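Local coordinates for protein alpha-1,3-glucanase (Streptomyces thermodiastaticus, PDB 7C7D) that probably hydrolyses the alpha-1,3-linked glucose chains of alpha-1,3-glucan, as a thermostable glycosidase of family GH87 whose catalytic unit binds calcium, at residues T416-L421 with T451-T456; R486-D491 with N516-G521; S500-V505 with A522-T527; E539-N544 with T568-G573. All blocks are in the same frame, centred on the assembly; numbering follows the deposited sequence.

Contact 1: T416-L421 with T451-T456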
# COMPACT_ATOMS: atom_id res chain seq x y z
N THR A 416 14.27 8.30 -3.76
CA THR A 416 13.92 8.81 -2.44
C THR A 416 12.67 8.13 -1.91
O THR A 416 11.66 8.04 -2.62
CB THR A 416 13.72 10.33 -2.50
OG1 THR A 416 14.96 10.94 -2.87
CG2 THR A 416 13.30 10.88 -1.14
N VAL A 417 12.74 7.66 -0.67
CA VAL A 417 11.61 7.10 0.06
C VAL A 417 11.53 7.92 1.35
O VAL A 417 12.37 7.74 2.24
CB VAL A 417 11.81 5.61 0.35
CG1 VAL A 417 10.67 5.06 1.19
CG2 VAL A 417 11.94 4.83 -0.95
N LYS A 418 10.55 8.82 1.44
CA LYS A 418 10.56 9.85 2.48
C LYS A 418 9.20 10.03 3.13
O LYS A 418 8.19 10.18 2.45
CB LYS A 418 11.03 11.19 1.89
CG LYS A 418 10.97 12.36 2.87
CD LYS A 418 11.38 13.67 2.19
CE LYS A 418 12.60 14.32 2.81
NZ LYS A 418 13.33 15.14 1.80
N GLY A 419 9.18 10.06 4.46
CA GLY A 419 7.98 10.50 5.16
C GLY A 419 6.80 9.58 5.07
O GLY A 419 5.67 10.03 5.28
N ASN A 420 7.00 8.30 4.75
CA ASN A 420 5.89 7.37 4.65
C ASN A 420 5.59 6.74 6.00
O ASN A 420 6.47 6.55 6.83
CB ASN A 420 6.23 6.27 3.63
CG ASN A 420 6.52 6.84 2.26
OD1 ASN A 420 5.60 7.22 1.52
ND2 ASN A 420 7.80 6.92 1.90
N LEU A 421 4.31 6.43 6.21
CA LEU A 421 3.84 5.69 7.37
C LEU A 421 3.40 4.33 6.87
O LEU A 421 2.52 4.24 6.00
CB LEU A 421 2.66 6.41 8.02
CG LEU A 421 1.95 5.66 9.15
CD1 LEU A 421 2.92 5.37 10.31
CD2 LEU A 421 0.73 6.43 9.65
N THR A 451 17.92 7.63 -0.77
CA THR A 451 17.61 8.44 0.40
C THR A 451 16.35 7.89 1.05
O THR A 451 15.27 7.93 0.45
CB THR A 451 17.40 9.89 -0.04
OG1 THR A 451 18.59 10.39 -0.66
CG2 THR A 451 17.04 10.76 1.14
N VAL A 452 16.48 7.38 2.26
CA VAL A 452 15.37 6.79 3.00
C VAL A 452 15.22 7.61 4.28
O VAL A 452 15.92 7.37 5.26
CB VAL A 452 15.62 5.31 3.29
CG1 VAL A 452 14.43 4.68 4.01
CG2 VAL A 452 15.96 4.55 2.00
N ASP A 453 14.33 8.61 4.27
CA ASP A 453 14.32 9.64 5.30
C ASP A 453 12.93 9.83 5.90
O ASP A 453 11.95 9.97 5.17
CB ASP A 453 14.77 10.99 4.72
CG ASP A 453 14.67 12.11 5.74
OD1 ASP A 453 15.40 12.06 6.76
OD2 ASP A 453 13.85 13.02 5.55
N GLY A 454 12.85 9.87 7.23
CA GLY A 454 11.62 10.31 7.86
C GLY A 454 10.47 9.32 7.84
O GLY A 454 9.32 9.72 8.02
N ASN A 455 10.74 8.04 7.60
CA ASN A 455 9.67 7.06 7.55
C ASN A 455 9.37 6.51 8.94
O ASN A 455 10.23 6.46 9.82
CB ASN A 455 10.05 5.91 6.61
CG ASN A 455 10.33 6.40 5.20
OD1 ASN A 455 9.41 6.68 4.44
ND2 ASN A 455 11.62 6.54 4.86
N THR A 456 8.12 6.09 9.14
CA THR A 456 7.66 5.46 10.37
C THR A 456 7.10 4.09 10.03
O THR A 456 6.23 3.97 9.16
CB THR A 456 6.60 6.33 11.05
OG1 THR A 456 7.21 7.55 11.46
CG2 THR A 456 6.04 5.63 12.29

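Contact 2: R486-D491 with N516-G521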
# COMPACT_ATOMS: atom_id res chain seq x y z
N ARG A 486 25.15 4.62 -2.53
CA ARG A 486 25.12 5.05 -1.14
C ARG A 486 23.68 4.97 -0.65
O ARG A 486 22.76 5.41 -1.34
CB ARG A 486 25.62 6.50 -1.08
CG ARG A 486 25.55 7.18 0.26
CD ARG A 486 25.84 8.66 0.04
NE ARG A 486 25.86 9.42 1.28
CZ ARG A 486 26.95 9.95 1.81
NH1 ARG A 486 28.12 9.80 1.21
NH2 ARG A 486 26.88 10.63 2.95
N VAL A 487 23.47 4.38 0.52
CA VAL A 487 22.13 4.25 1.09
C VAL A 487 22.14 4.99 2.42
O VAL A 487 22.85 4.60 3.35
CB VAL A 487 21.71 2.78 1.26
CG1 VAL A 487 20.31 2.70 1.82
CG2 VAL A 487 21.81 2.04 -0.08
N ASP A 488 21.36 6.07 2.49
CA ASP A 488 21.31 6.94 3.66
C ASP A 488 19.94 6.79 4.31
O ASP A 488 18.93 7.21 3.73
CB ASP A 488 21.53 8.40 3.24
CG ASP A 488 22.90 8.63 2.67
OD1 ASP A 488 23.88 8.10 3.23
OD2 ASP A 488 23.00 9.36 1.66
N ILE A 489 19.92 6.21 5.50
CA ILE A 489 18.68 5.89 6.21
C ILE A 489 18.62 6.80 7.42
O ILE A 489 19.33 6.59 8.41
CB ILE A 489 18.63 4.41 6.60
CG1 ILE A 489 18.77 3.52 5.36
CG2 ILE A 489 17.35 4.10 7.35
CD1 ILE A 489 19.21 2.10 5.65
N THR A 490 17.77 7.82 7.36
CA THR A 490 17.78 8.89 8.34
C THR A 490 16.40 9.12 8.93
O THR A 490 15.38 8.97 8.26
CB THR A 490 18.28 10.21 7.74
OG1 THR A 490 17.47 10.54 6.60
CG2 THR A 490 19.71 10.10 7.30
N ASP A 491 16.39 9.51 10.21
CA ASP A 491 15.18 9.91 10.92
C ASP A 491 14.06 8.89 10.76
O ASP A 491 12.93 9.20 10.37
CB ASP A 491 14.75 11.32 10.53
CG ASP A 491 15.70 12.37 11.05
OD1 ASP A 491 16.58 12.03 11.87
OD2 ASP A 491 15.57 13.54 10.64
N ASN A 516 28.31 0.91 2.11
CA ASN A 516 27.91 2.28 1.79
C ASN A 516 26.59 2.66 2.45
O ASN A 516 25.87 3.53 1.97
CB ASN A 516 27.85 2.55 0.28
CG ASN A 516 29.09 2.08 -0.44
OD1 ASN A 516 30.21 2.37 -0.03
ND2 ASN A 516 28.89 1.34 -1.54
N VAL A 517 26.28 2.01 3.57
CA VAL A 517 25.04 2.24 4.30
C VAL A 517 25.33 3.07 5.54
O VAL A 517 26.24 2.75 6.31
CB VAL A 517 24.39 0.90 4.71
CG1 VAL A 517 23.20 1.14 5.65
CG2 VAL A 517 23.97 0.12 3.48
N THR A 518 24.56 4.13 5.72
CA THR A 518 24.59 4.93 6.94
C THR A 518 23.19 4.98 7.52
O THR A 518 22.23 5.32 6.81
CB THR A 518 25.05 6.36 6.65
OG1 THR A 518 26.35 6.32 6.05
CG2 THR A 518 25.11 7.18 7.93
N VAL A 519 23.06 4.63 8.79
CA VAL A 519 21.83 4.83 9.54
C VAL A 519 22.10 5.96 10.52
O VAL A 519 22.97 5.83 11.39
CB VAL A 519 21.40 3.55 10.28
CG1 VAL A 519 20.17 3.82 11.15
CG2 VAL A 519 21.13 2.44 9.28
N ASP A 520 21.40 7.08 10.36
CA ASP A 520 21.65 8.26 11.18
C ASP A 520 20.32 8.81 11.67
O ASP A 520 19.58 9.44 10.90
CB ASP A 520 22.42 9.33 10.39
CG ASP A 520 22.85 10.51 11.25
OD1 ASP A 520 22.27 10.73 12.34
OD2 ASP A 520 23.78 11.23 10.83
N GLY A 521 20.04 8.59 12.95
CA GLY A 521 18.86 9.14 13.57
C GLY A 521 17.71 8.16 13.52
O GLY A 521 17.11 7.97 12.46
O HOH W 1 25.78 6.12 3.32
O HOH W 2 17.34 6.13 10.41

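Contact 3: S500-V505 with A522-T527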
# COMPACT_ATOMS: atom_id res chain seq x y z
N SER A 500 13.04 -7.97 13.97
CA SER A 500 14.14 -7.02 14.02
C SER A 500 13.73 -5.67 13.44
O SER A 500 12.75 -5.55 12.70
CB SER A 500 15.34 -7.57 13.26
OG SER A 500 14.91 -8.00 11.98
N ALA A 501 14.52 -4.65 13.77
CA ALA A 501 14.28 -3.30 13.25
C ALA A 501 14.99 -3.11 11.91
O ALA A 501 14.34 -3.02 10.87
CB ALA A 501 14.69 -2.25 14.29
N PHE A 502 16.32 -3.06 11.92
CA PHE A 502 17.11 -2.92 10.71
C PHE A 502 17.71 -4.28 10.34
O PHE A 502 18.28 -4.95 11.20
CB PHE A 502 18.26 -1.93 10.91
CG PHE A 502 17.81 -0.53 11.23
CD1 PHE A 502 17.37 0.32 10.22
CD2 PHE A 502 17.84 -0.05 12.54
CE1 PHE A 502 16.97 1.61 10.51
CE2 PHE A 502 17.44 1.24 12.83
CZ PHE A 502 16.99 2.07 11.81
N GLU A 503 17.60 -4.66 9.07
CA GLU A 503 18.16 -5.91 8.58
C GLU A 503 19.07 -5.63 7.40
O GLU A 503 18.70 -4.89 6.48
CB GLU A 503 17.05 -6.88 8.16
CG GLU A 503 17.59 -8.16 7.55
CD GLU A 503 16.52 -9.05 6.94
OE1 GLU A 503 15.35 -8.61 6.79
OE2 GLU A 503 16.86 -10.20 6.60
N PHE A 504 20.26 -6.22 7.42
CA PHE A 504 21.21 -6.14 6.32
C PHE A 504 21.51 -7.56 5.90
O PHE A 504 21.97 -8.37 6.70
CB PHE A 504 22.46 -5.37 6.77
CG PHE A 504 22.12 -4.04 7.37
CD1 PHE A 504 21.65 -3.02 6.57
CD2 PHE A 504 22.15 -3.84 8.74
CE1 PHE A 504 21.28 -1.80 7.11
CE2 PHE A 504 21.78 -2.63 9.29
CZ PHE A 504 21.36 -1.60 8.47
N VAL A 505 21.19 -7.89 4.65
CA VAL A 505 21.17 -9.29 4.24
C VAL A 505 21.55 -9.36 2.77
O VAL A 505 21.36 -8.41 2.01
CB VAL A 505 19.77 -9.90 4.52
CG1 VAL A 505 18.69 -9.24 3.67
CG2 VAL A 505 19.77 -11.41 4.33
N ALA A 522 17.40 7.52 14.64
CA ALA A 522 16.26 6.62 14.66
C ALA A 522 15.72 6.55 16.08
O ALA A 522 16.47 6.66 17.06
CB ALA A 522 16.63 5.22 14.16
N ALA A 523 14.41 6.40 16.17
CA ALA A 523 13.71 6.14 17.43
C ALA A 523 13.11 4.75 17.30
O ALA A 523 12.16 4.55 16.53
CB ALA A 523 12.62 7.18 17.67
N VAL A 524 13.68 3.79 18.01
CA VAL A 524 13.33 2.38 17.88
C VAL A 524 12.74 1.95 19.21
O VAL A 524 13.40 2.07 20.25
CB VAL A 524 14.55 1.53 17.51
CG1 VAL A 524 14.17 0.07 17.36
CG2 VAL A 524 15.20 2.06 16.22
N LYS A 525 11.52 1.45 19.20
CA LYS A 525 10.81 1.12 20.43
C LYS A 525 10.14 -0.23 20.30
O LYS A 525 9.48 -0.52 19.29
CB LYS A 525 9.76 2.19 20.76
CG LYS A 525 10.34 3.52 21.23
CD LYS A 525 9.24 4.50 21.65
CE LYS A 525 8.05 3.79 22.28
NZ LYS A 525 6.95 3.56 21.30
N ASN A 526 10.31 -1.06 21.34
CA ASN A 526 9.61 -2.34 21.46
C ASN A 526 9.88 -3.26 20.27
O ASN A 526 8.97 -3.68 19.54
CB ASN A 526 8.11 -2.15 21.71
CG ASN A 526 7.83 -1.33 22.95
OD1 ASN A 526 6.80 -0.67 23.04
ND2 ASN A 526 8.75 -1.38 23.92
N THR A 527 11.15 -3.58 20.09
CA THR A 527 11.60 -4.47 19.03
C THR A 527 11.61 -5.90 19.56
O THR A 527 12.19 -6.16 20.62
CB THR A 527 13.01 -4.06 18.60
OG1 THR A 527 13.00 -2.69 18.19
CG2 THR A 527 13.50 -4.91 17.45

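Contact 4: E539-N544 with T568-G573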
# COMPACT_ATOMS: atom_id res chain seq x y z
N GLU A 539 29.77 -3.47 5.50
CA GLU A 539 29.99 -2.49 6.55
C GLU A 539 28.84 -1.49 6.55
O GLU A 539 28.24 -1.22 5.51
CB GLU A 539 31.33 -1.76 6.40
CG GLU A 539 31.57 -1.11 5.03
CD GLU A 539 30.90 0.26 4.88
OE1 GLU A 539 30.69 0.69 3.71
OE2 GLU A 539 30.59 0.90 5.91
N ALA A 540 28.57 -0.94 7.73
CA ALA A 540 27.61 0.14 7.85
C ALA A 540 27.98 0.98 9.06
O ALA A 540 28.60 0.50 10.00
CB ALA A 540 26.18 -0.39 8.01
N THR A 541 27.57 2.24 9.02
CA THR A 541 27.78 3.17 10.12
C THR A 541 26.44 3.52 10.74
O THR A 541 25.47 3.81 10.03
CB THR A 541 28.46 4.44 9.62
OG1 THR A 541 29.73 4.09 9.05
CG2 THR A 541 28.68 5.44 10.75
N PHE A 542 26.40 3.51 12.07
CA PHE A 542 25.19 3.82 12.83
C PHE A 542 25.45 4.98 13.77
O PHE A 542 26.39 4.93 14.57
CB PHE A 542 24.74 2.62 13.65
CG PHE A 542 24.43 1.42 12.80
CD1 PHE A 542 25.45 0.60 12.34
CD2 PHE A 542 23.13 1.13 12.41
CE1 PHE A 542 25.19 -0.49 11.54
CE2 PHE A 542 22.86 0.02 11.60
CZ PHE A 542 23.89 -0.78 11.17
N ARG A 543 24.63 6.02 13.67
CA ARG A 543 24.70 7.17 14.56
C ARG A 543 23.30 7.53 15.03
O ARG A 543 22.34 7.42 14.27
CB ARG A 543 25.26 8.42 13.84
CG ARG A 543 26.70 8.35 13.37
CD ARG A 543 27.15 9.71 12.84
NE ARG A 543 26.40 10.12 11.65
CZ ARG A 543 26.80 9.89 10.40
NH1 ARG A 543 27.94 9.25 10.18
NH2 ARG A 543 26.06 10.29 9.38
N ASN A 544 23.21 8.00 16.28
CA ASN A 544 21.99 8.63 16.76
C ASN A 544 20.78 7.70 16.73
O ASN A 544 19.65 8.15 16.53
CB ASN A 544 21.72 9.94 16.01
CG ASN A 544 22.92 10.85 16.06
OD1 ASN A 544 23.51 11.02 17.13
ND2 ASN A 544 23.31 11.41 14.92
N THR A 568 31.23 -5.14 9.34
CA THR A 568 31.75 -4.21 10.35
C THR A 568 30.70 -3.15 10.67
O THR A 568 30.36 -2.32 9.82
CB THR A 568 33.06 -3.56 9.87
OG1 THR A 568 34.04 -4.58 9.64
CG2 THR A 568 33.59 -2.60 10.93
N VAL A 569 30.21 -3.18 11.91
CA VAL A 569 29.29 -2.18 12.43
C VAL A 569 30.13 -1.08 13.07
O VAL A 569 30.78 -1.31 14.08
CB VAL A 569 28.35 -2.81 13.47
CG1 VAL A 569 27.44 -1.75 14.10
CG2 VAL A 569 27.54 -3.94 12.86
N THR A 570 30.12 0.11 12.48
CA THR A 570 30.81 1.25 13.08
C THR A 570 29.83 2.03 13.94
O THR A 570 28.77 2.46 13.47
CB THR A 570 31.48 2.15 12.04
OG1 THR A 570 32.60 1.48 11.47
CG2 THR A 570 31.96 3.45 12.69
N ASP A 571 30.18 2.19 15.21
CA ASP A 571 29.44 3.03 16.14
C ASP A 571 29.89 4.46 15.90
O ASP A 571 30.97 4.87 16.33
CB ASP A 571 29.74 2.57 17.56
CG ASP A 571 29.02 3.37 18.62
OD1 ASP A 571 28.36 4.38 18.30
OD2 ASP A 571 29.15 3.00 19.81
N GLY A 572 29.08 5.23 15.19
CA GLY A 572 29.39 6.60 14.89
C GLY A 572 28.97 7.60 15.96
O GLY A 572 29.11 8.81 15.74
N GLY A 573 28.46 7.12 17.09
CA GLY A 573 28.14 7.98 18.20
C GLY A 573 26.65 8.26 18.32
O GLY A 573 25.87 8.12 17.37

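Contact 1: T416-L421 with T451-T456
The carboxamides of Asn420 and Asn455 lie side by side and point the same way, with 5° between their planes. Asn420 ND2 reaches Asn455 OD1 at 3.0 Å, nearly along the C=O axis, and the same oxygen also accepts Asn420 N, at 2.9 Å. In the plane of its own amide, Asn455 ND2 gives a nearly straight bond (174°) to Val417 O, 3.0 Å away, although it stands above that carbonyl's plane; Asp453 N is the second donor to Val417 O. Both asparagines have CG anti to the carbonyl carbon (chi1 -59°), and nearly equal second torsions give the amides the same turn. Asparagine suits the place because one side chain both donates and accepts. Asn420 OD1 accepts from Asn396 N and its ND2 gives to Phe393 O, on the coil before, while Ile432 packs on Asn455. Gly419 and Gly454, both with positive phi, form the corner before each asparagine. Next to it Lys418 CE rests 3.3 Å from Asp453 OD2, the ammonium lying beyond salt-bridge range, and Asp453 OD1 bonds to Thr490. Parallel strands in register, with asparagines bonded from coil to coil at the turn, are a hallmark of the right-handed parallel beta-helix of pectate lyase-like proteins.

Contact 2: R486-D491 with N516-G521
Strands 486-490 and 517-521 run parallel, 4.7 Å apart at closest approach and inclined by 16°, with Val487 level with Val517 and Ile489 level with Val519. Four regular backbone bonds tie them, from Val487 N to Asn516 O through to Asp520 N and Ile489 O; a longer one, Asp491 N to Asp520 O at 3.3 Å, follows where the chain turns. On the buried face Ile489 CD1 is 4.1 Å from both Val517 CG1 and Val519 CG2, bridging two valines of the next coil. Beta-branched residues suit this face because they favour an extended backbone and offer apolar branches to Phe502 and Phe504. The other face is polar. Arg486, extended from CG to NE, sends NE to the syn lone pair of Asp488 OD2 at 2.9 Å, in the guanidinium plane. Asp488 lies alongside Thr518, and a water links them, 2.7 Å from Asp488 OD1 and 2.8 Å from Thr518 OG1; it also lies 2.9 Å from Asn516 O. Asp520 is held by Arg543 and Asn544 of the following coil, Thr490 by Asp453 of the preceding one. The chemistry thus divides by face: apolar contacts line the interior, whereas outside a salt bridge within strand 486-490 braces Asp488, and the water and the bonds of Asp520 and Thr490 join successive coils. The acids paired with arginine are probably kept ionised.

Contact 3: S500-V505 with A522-T527
Segments 500-505 and 522-527 form no backbone pair: their nearest CA atoms, those of Ser500 and Thr527, are 6.2 Å apart, and the two segments meet through side chains from different walls of successive coils. Phe502 carries one end of the contact. Its CG stands anti to the carbonyl carbon (chi1 -62°), and from there the ring extends its far end toward strand 522-527. Ala522 CB meets the ring at its edge, in the ring plane, 3.9 Å from CZ. Val524 comes in obliquely, its CG2 4.1 Å from Phe502 CE2. The valine's other branch, CG1, anti to the backbone N (chi1 -179°), reaches Ala501 CB at 3.9 Å, so one side chain fills the angle between ring and methyl. At the other end Thr527 turns its methyl, not its hydroxyl, to the backbone of the other segment: CG2 lies 3.8 Å from Ala501 N and 4.1 Å from Ser500 CA. Small alanines suit these positions because the large ring and the branched valine already take up the width between the walls. Ile489 and Ile494 also pack on Phe502, while Val545 of the next coil touches Ala522 and Val524. Ser500 directs its hydroxyl to Gln533 instead. Every touching residue is buried, and the cross-contacts are van der Waals in kind. Such chemistry implies cohesion by exclusion of water and close fit of shapes, with polar direction supplied by the backbone bonds that each wall makes to its own neighbouring coils, such as those from Ala501 to Leu474 and Val530.

Contact 4: E539-N544 with T568-G573
Phe542 and Val569 cross obliquely on the inner face of the strand pair, with Val569 CG1 3.5 Å from Phe542 CD1 and 3.6 Å from CE1. Phe542 CG is anti to the carbonyl carbon (chi1 -60°), and the ring runs beside the neighbouring strand, with Thr570 O near its plane at the edge. A flat aromatic suits this position, since it can span from Val519 of the preceding coil to Val569 of the next. The opposite face carries Thr541 and Thr570, side by side and pointing the same way, Thr541 OG1 being 4.0 Å from Thr570 CB; beta-branched threonines favour the extended backbone and tolerate the solvent side. In the conformer given, Arg543 CG lies 3.4 Å from Gly572 O, and glycine leaves room for the arginine chain, whose far end is engaged with the coil before. Beneath the side chains, parallel backbone bonds link strands 539-543 and 568-571, inclined by 24°. Past Asp571 the chain curls: Asp571 OD1 accepts from Gly573 N at 3.0 Å, an Asx turn, and also from Asn575. Gly573 O then takes the amide of Asn544, Asn544 N lying 2.9 Å away, which fastens the turn to the corner of the coil before. Parallel pairing in register, with Ala540, Phe542 and Val569 toward the interior and threonines on the other face, is characteristic of a beta-helix wall, here near the C-terminal end of the solenoid.

Overall arrangement
Contacts 1, 2 and 4 succeed one another along one run of parallel strands, 415-423, 449-458, 486-495, 517-527, 538-550 and 567-571, each from a successive coil. Contacts 1 and 2 have centres 11 Å apart and contacts 2 and 4 lie 10 Å apart, against 20 Å between contacts 1 and 4. Contact 3 differs: it joins strand 502-505 of another parallel sheet to the later part of 517-527, and its segments alternate with those of contact 2. Phe502 and Phe504 reach from contact 3 to Val517 and Val519 of contact 2, and Phe504 to Phe542 of contact 4. Backbone pairing thus lengthens the solenoid, while interior packing binds its walls together.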